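Oxalate--CoA ligase (PDB 5IE2) belongs to the ANL superfamily of AMP-binding enzymes, with a large N-terminal part, a smaller C-terminal domain and ATP bound in this model. Local coordinates at residues A[203-216]-A[249-263]. Numbering follows the deposited sequence. Where two conformers were deposited one is given.
Sequences SDSTVIVLPLFHVH and MKKYNATWYTAVPTI
Strands 205-207 and 256-259, the outermost strands of two different sheets, run in roughly the same direction at 37° and touch closely near S205 and T255, where T255 N donates to S205 O over 2.8 Å; farther along they splay apart and waters fill in. T255 suits this junction because one short hydroxyl can serve twice: OG1 gives its hydrogen to D204 OD1 at 2.7 Å, on the anti lone pair, and accepts from S205 N. The second carboxylate oxygen of D204 forms a salt bridge with R283, just before strand 284-287, the neighbour of 256-259 in its sheet. S205, small enough to lie against the turn after helix 242-251, sends OG to Y252 O; N253 takes the positive phi that the Schellman motif there requires. With OG1 anti to the backbone N (chi1 -165°), the T206 hydroxyl reaches W256 O at 2.7 Å from above the carbonyl plane, while CB lies over the five-membered ring of W256, 3.8 Å from its centroid, in a CH-pi contact. One water binds T206 OG1, V207 O and T258 N; another joins V209 N to T258 O. Branched valines give the buried seam apolar surface: V207 CG2 packs on M249 SD at 3.6 Å, V209 CG2 against A259 CB and I263 CG2. L210's forked end lets CD1 sit over the centre of one H216 face while CD2 meets V260. At the ring edge H216 NE2 and T258 OG1 share a bond of 2.6 Å, with S289 on ND1 and R286 on the threonine hydroxyl. H214, whose ND1 caps helix 215-227 through H216 N, bonds ATP through NE2. Thus hydroxyls and waters satisfy several backbone groups, though not V207 N, and H216, held at both nitrogens, probably has a well-defined orientation.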
loop_
_atom_site.group_PDB
_atom_site.type_symbol
_atom_site.label_atom_id
_atom_site.label_comp_id
_atom_site.label_asym_id
_atom_site.label_seq_id
_atom_site.Cartn_x
_atom_site.Cartn_y
_atom_site.Cartn_z
ATOM N N SER A 203 7.320 -13.984 16.476
ATOM C CA SER A 203 6.065 -14.673 16.795
ATOM C C SER A 203 4.843 -14.076 16.080
ATOM O O SER A 203 3.721 -14.590 16.213
ATOM C CB SER A 203 5.815 -14.677 18.311
ATOM O OG SER A 203 5.674 -13.355 18.791
ATOM N N ASP A 204 5.031 -13.012 15.306
ATOM C CA ASP A 204 3.876 -12.440 14.607
ATOM C C ASP A 204 3.527 -13.193 13.320
ATOM O O ASP A 204 4.314 -13.966 12.770
ATOM C CB ASP A 204 4.122 -10.939 14.270
ATOM C CG ASP A 204 3.978 -10.048 15.533
ATOM O OD1 ASP A 204 2.914 -10.146 16.168
ATOM O OD2 ASP A 204 4.965 -9.362 15.939
ATOM N N SER A 205 2.302 -12.956 12.855
ATOM C CA SER A 205 1.765 -13.686 11.746
ATOM C C SER A 205 0.652 -12.852 11.136
ATOM O O SER A 205 -0.126 -12.258 11.883
ATOM C CB SER A 205 1.202 -15.034 12.238
ATOM O OG SER A 205 0.385 -15.609 11.243
ATOM N N THR A 206 0.562 -12.821 9.808
ATOM C CA THR A 206 -0.522 -12.050 9.168
ATOM C C THR A 206 -1.006 -12.707 7.888
ATOM O O THR A 206 -0.343 -13.612 7.327
ATOM C CB THR A 206 -0.085 -10.570 8.865
ATOM O OG1 THR A 206 -1.261 -9.817 8.587
ATOM C CG2 THR A 206 0.833 -10.492 7.648
ATOM N N VAL A 207 -2.187 -12.267 7.422
ATOM C CA VAL A 207 -2.738 -12.704 6.137
ATOM C C VAL A 207 -2.741 -11.486 5.219
ATOM O O VAL A 207 -3.229 -10.442 5.630
ATOM C CB VAL A 207 -4.186 -13.247 6.278
ATOM C CG1 VAL A 207 -4.842 -13.473 4.884
ATOM C CG2 VAL A 207 -4.169 -14.551 7.144
ATOM N N ILE A 208 -2.190 -11.633 4.022
ATOM C CA ILE A 208 -2.127 -10.544 3.026
ATOM C C ILE A 208 -3.491 -10.383 2.343
ATOM O O ILE A 208 -4.011 -11.340 1.727
ATOM C CB ILE A 208 -1.067 -10.826 1.938
ATOM C CG1 ILE A 208 0.312 -11.048 2.571
ATOM C CG2 ILE A 208 -1.065 -9.668 0.881
ATOM C CD1 ILE A 208 0.863 -9.796 3.238
ATOM N N VAL A 209 -4.053 -9.169 2.427
ATOM C CA VAL A 209 -5.347 -8.888 1.835
ATOM C C VAL A 209 -5.278 -7.743 0.819
ATOM O O VAL A 209 -6.331 -7.229 0.375
ATOM C CB VAL A 209 -6.416 -8.533 2.916
ATOM C CG1 VAL A 209 -6.620 -9.760 3.906
ATOM C CG2 VAL A 209 -6.043 -7.230 3.699
ATOM N N LEU A 210 -4.060 -7.359 0.432
ATOM C CA LEU A 210 -3.890 -6.282 -0.543
ATOM C C LEU A 210 -2.993 -6.729 -1.682
ATOM O O LEU A 210 -2.126 -7.562 -1.445
ATOM C CB LEU A 210 -3.218 -5.052 0.141
ATOM C CG LEU A 210 -3.968 -4.381 1.319
ATOM C CD1 LEU A 210 -3.072 -3.334 1.993
ATOM C CD2 LEU A 210 -5.272 -3.698 0.835
ATOM N N PRO A 211 -3.081 -6.084 -2.872
ATOM C CA PRO A 211 -2.155 -6.479 -3.962
ATOM C C PRO A 211 -0.688 -6.248 -3.653
ATOM O O PRO A 211 -0.331 -5.194 -3.137
ATOM C CB PRO A 211 -2.586 -5.594 -5.162
ATOM C CG PRO A 211 -3.446 -4.495 -4.569
ATOM C CD PRO A 211 -4.051 -5.048 -3.300
ATOM N N LEU A 212 0.159 -7.235 -3.946
ATOM C CA LEU A 212 1.589 -7.089 -3.683
ATOM C C LEU A 212 2.301 -6.286 -4.758
ATOM O O LEU A 212 3.513 -6.105 -4.651
ATOM C CB LEU A 212 2.248 -8.471 -3.525
ATOM C CG LEU A 212 1.701 -9.222 -2.300
ATOM C CD1 LEU A 212 2.220 -10.694 -2.277
ATOM C CD2 LEU A 212 2.145 -8.538 -0.994
ATOM N N PHE A 213 1.571 -5.761 -5.758
ATOM C CA PHE A 213 2.198 -4.851 -6.731
ATOM C C PHE A 213 2.041 -3.360 -6.323
ATOM O O PHE A 213 2.428 -2.467 -7.076
ATOM C CB PHE A 213 1.673 -5.087 -8.170
ATOM C CG PHE A 213 0.158 -5.030 -8.308
ATOM C CD1 PHE A 213 -0.515 -3.811 -8.376
ATOM C CD2 PHE A 213 -0.575 -6.196 -8.387
ATOM C CE1 PHE A 213 -1.909 -3.746 -8.472
ATOM C CE2 PHE A 213 -1.996 -6.146 -8.540
ATOM C CZ PHE A 213 -2.652 -4.927 -8.563
ATOM N N HIS A 214 1.492 -3.097 -5.130
ATOM C CA HIS A 214 1.463 -1.712 -4.549
ATOM C C HIS A 214 2.288 -1.764 -3.242
ATOM O O HIS A 214 2.402 -2.851 -2.626
ATOM C CB HIS A 214 0.003 -1.238 -4.309
ATOM C CG HIS A 214 -0.121 0.107 -3.637
ATOM N ND1 HIS A 214 -0.002 0.288 -2.263
ATOM C CD2 HIS A 214 -0.328 1.346 -4.160
ATOM C CE1 HIS A 214 -0.112 1.576 -1.978
ATOM N NE2 HIS A 214 -0.323 2.241 -3.107
ATOM N N VAL A 215 2.902 -0.655 -2.823
ATOM C CA VAL A 215 3.821 -0.711 -1.661
ATOM C C VAL A 215 3.175 -1.020 -0.341
ATOM O O VAL A 215 3.882 -1.404 0.558
ATOM C CB VAL A 215 4.589 0.625 -1.376
ATOM C CG1 VAL A 215 5.749 0.816 -2.322
ATOM C CG2 VAL A 215 3.614 1.791 -1.398
ATOM N N HIS A 216 1.862 -0.802 -0.164
ATOM C CA HIS A 216 1.279 -1.067 1.169
ATOM C C HIS A 216 1.362 -2.586 1.479
ATOM O O HIS A 216 1.969 -3.014 2.482
ATOM C CB HIS A 216 -0.169 -0.548 1.223
ATOM C CG HIS A 216 -0.883 -0.758 2.539
ATOM N ND1 HIS A 216 -2.073 -0.118 2.836
ATOM C CD2 HIS A 216 -0.652 -1.609 3.569
ATOM C CE1 HIS A 216 -2.504 -0.519 4.023
ATOM N NE2 HIS A 216 -1.675 -1.443 4.476
ATOM N N MET A 249 -6.967 -16.343 9.063
ATOM C CA MET A 249 -6.351 -15.648 10.197
ATOM C C MET A 249 -6.299 -16.592 11.398
ATOM O O MET A 249 -5.331 -16.572 12.161
ATOM C CB MET A 249 -7.131 -14.384 10.574
ATOM C CG MET A 249 -7.082 -13.265 9.513
ATOM S SD MET A 249 -5.516 -12.291 9.588
ATOM C CE MET A 249 -5.802 -11.312 11.109
ATOM N N LYS A 250 -7.378 -17.375 11.604
ATOM C CA LYS A 250 -7.348 -18.305 12.741
ATOM C C LYS A 250 -6.377 -19.439 12.524
ATOM O O LYS A 250 -5.532 -19.725 13.388
ATOM C CB LYS A 250 -8.749 -18.905 13.018
ATOM C CG LYS A 250 -9.722 -17.910 13.504
ATOM C CD LYS A 250 -11.087 -18.659 13.611
ATOM C CE LYS A 250 -12.230 -17.752 13.328
ATOM N NZ LYS A 250 -13.501 -18.426 13.785
ATOM N N LYS A 251 -6.497 -20.093 11.365
ATOM C CA LYS A 251 -5.760 -21.314 11.134
ATOM C C LYS A 251 -4.246 -21.078 11.178
ATOM O O LYS A 251 -3.493 -21.920 11.602
ATOM C CB LYS A 251 -6.126 -21.885 9.765
ATOM C CG LYS A 251 -5.328 -23.112 9.355
ATOM C CD LYS A 251 -5.904 -23.679 8.041
ATOM C CE LYS A 251 -5.016 -24.846 7.536
ATOM N NZ LYS A 251 -5.464 -25.428 6.215
ATOM N N TYR A 252 -3.821 -19.905 10.698
ATOM C CA TYR A 252 -2.401 -19.617 10.656
ATOM C C TYR A 252 -1.964 -18.661 11.760
ATOM O O TYR A 252 -0.894 -18.057 11.645
ATOM C CB TYR A 252 -2.025 -19.086 9.253
ATOM C CG TYR A 252 -2.232 -20.180 8.201
ATOM C CD1 TYR A 252 -1.248 -21.175 8.002
ATOM C CD2 TYR A 252 -3.420 -20.263 7.485
ATOM C CE1 TYR A 252 -1.426 -22.191 7.043
ATOM C CE2 TYR A 252 -3.640 -21.301 6.538
ATOM C CZ TYR A 252 -2.670 -22.284 6.369
ATOM O OH TYR A 252 -2.891 -23.318 5.438
ATOM N N ASN A 253 -2.731 -18.601 12.842
ATOM C CA ASN A 253 -2.275 -17.980 14.115
ATOM C C ASN A 253 -1.923 -16.504 13.950
ATOM O O ASN A 253 -0.946 -16.033 14.522
ATOM C CB ASN A 253 -1.056 -18.703 14.685
ATOM C CG ASN A 253 -1.316 -20.199 14.845
ATOM O OD1 ASN A 253 -2.389 -20.580 15.243
ATOM N ND2 ASN A 253 -0.343 -21.024 14.503
ATOM N N ALA A 254 -2.703 -15.811 13.160
ATOM C CA ALA A 254 -2.420 -14.377 12.900
ATOM C C ALA A 254 -2.492 -13.545 14.170
ATOM O O ALA A 254 -3.282 -13.826 15.090
ATOM C CB ALA A 254 -3.394 -13.797 11.899
ATOM N N THR A 255 -1.650 -12.505 14.196
ATOM C CA THR A 255 -1.577 -11.601 15.331
ATOM C C THR A 255 -1.894 -10.169 14.911
ATOM O O THR A 255 -1.992 -9.291 15.781
ATOM C CB THR A 255 -0.179 -11.603 15.981
ATOM O OG1 THR A 255 0.793 -11.260 14.990
ATOM C CG2 THR A 255 0.168 -13.012 16.573
ATOM N N TRP A 256 -1.983 -9.928 13.602
ATOM C CA TRP A 256 -2.327 -8.563 13.135
ATOM C C TRP A 256 -2.726 -8.655 11.664
ATOM O O TRP A 256 -2.466 -9.697 11.012
ATOM C CB TRP A 256 -1.096 -7.619 13.321
ATOM C CG TRP A 256 0.050 -7.954 12.431
ATOM C CD1 TRP A 256 0.875 -9.063 12.528
ATOM C CD2 TRP A 256 0.504 -7.209 11.287
ATOM N NE1 TRP A 256 1.825 -9.026 11.527
ATOM C CE2 TRP A 256 1.655 -7.880 10.780
ATOM C CE3 TRP A 256 0.094 -5.986 10.692
ATOM C CZ2 TRP A 256 2.403 -7.389 9.663
ATOM C CZ3 TRP A 256 0.842 -5.477 9.581
ATOM C CH2 TRP A 256 1.965 -6.203 9.059
ATOM N N TYR A 257 -3.280 -7.561 11.098
ATOM C CA TYR A 257 -3.336 -7.417 9.649
ATOM C C TYR A 257 -3.352 -5.913 9.318
ATOM O O TYR A 257 -3.574 -5.064 10.207
ATOM C CB TYR A 257 -4.570 -8.145 8.992
ATOM C CG TYR A 257 -5.917 -7.459 9.140
ATOM C CD1 TYR A 257 -6.455 -6.671 8.106
ATOM C CD2 TYR A 257 -6.669 -7.615 10.303
ATOM C CE1 TYR A 257 -7.692 -6.045 8.229
ATOM C CE2 TYR A 257 -7.902 -7.014 10.445
ATOM C CZ TYR A 257 -8.425 -6.232 9.391
ATOM O OH TYR A 257 -9.647 -5.619 9.526
ATOM N N THR A 258 -3.097 -5.632 8.056
ATOM C CA THR A 258 -3.136 -4.252 7.578
ATOM C C THR A 258 -3.995 -4.210 6.329
ATOM O O THR A 258 -3.965 -5.159 5.487
ATOM C CB THR A 258 -1.696 -3.719 7.310
ATOM O OG1 THR A 258 -1.768 -2.342 6.931
ATOM C CG2 THR A 258 -0.999 -4.508 6.176
ATOM N N ALA A 259 -4.772 -3.130 6.177
ATOM C CA ALA A 259 -5.622 -3.021 5.008
ATOM C C ALA A 259 -5.917 -1.566 4.771
ATOM O O ALA A 259 -5.569 -0.706 5.595
ATOM C CB ALA A 259 -6.923 -3.820 5.175
ATOM N N VAL A 260 -6.555 -1.282 3.657
ATOM C CA VAL A 260 -7.025 0.096 3.385
ATOM C C VAL A 260 -8.500 0.237 3.864
ATOM O O VAL A 260 -9.218 -0.778 4.003
ATOM C CB VAL A 260 -6.912 0.430 1.881
ATOM C CG1 VAL A 260 -5.426 0.265 1.421
ATOM C CG2 VAL A 260 -7.857 -0.510 1.051
ATOM N N PRO A 261 -8.977 1.467 4.086
ATOM C CA PRO A 261 -10.351 1.606 4.607
ATOM C C PRO A 261 -11.438 0.865 3.790
ATOM O O PRO A 261 -12.339 0.295 4.406
ATOM C CB PRO A 261 -10.594 3.113 4.552
ATOM C CG PRO A 261 -9.192 3.688 4.888
ATOM C CD PRO A 261 -8.248 2.759 4.088
ATOM N N THR A 262 -11.368 0.823 2.463
ATOM C CA THR A 262 -12.456 0.145 1.737
ATOM C C THR A 262 -12.469 -1.380 2.034
ATOM O O THR A 262 -13.545 -2.019 2.111
ATOM C CB THR A 262 -12.382 0.381 0.238
ATOM O OG1 THR A 262 -11.099 -0.033 -0.247
ATOM C CG2 THR A 262 -12.601 1.903 -0.072
ATOM N N ILE A 263 -11.280 -1.951 2.244
ATOM C CA ILE A 263 -11.230 -3.367 2.603
ATOM C C ILE A 263 -11.710 -3.590 4.043
ATOM O O ILE A 263 -12.489 -4.540 4.307
ATOM C CB ILE A 263 -9.793 -3.936 2.391
ATOM C CG1 ILE A 263 -9.443 -3.982 0.906
ATOM C CG2 ILE A 263 -9.645 -5.327 3.038
ATOM C CD1 ILE A 263 -10.346 -4.941 0.071
HETATM O O HOH W 1 1.649 -16.376 15.442
HETATM O O HOH W 2 -1.987 -8.098 6.577
HETATM O O HOH W 3 -2.504 -7.035 3.865
#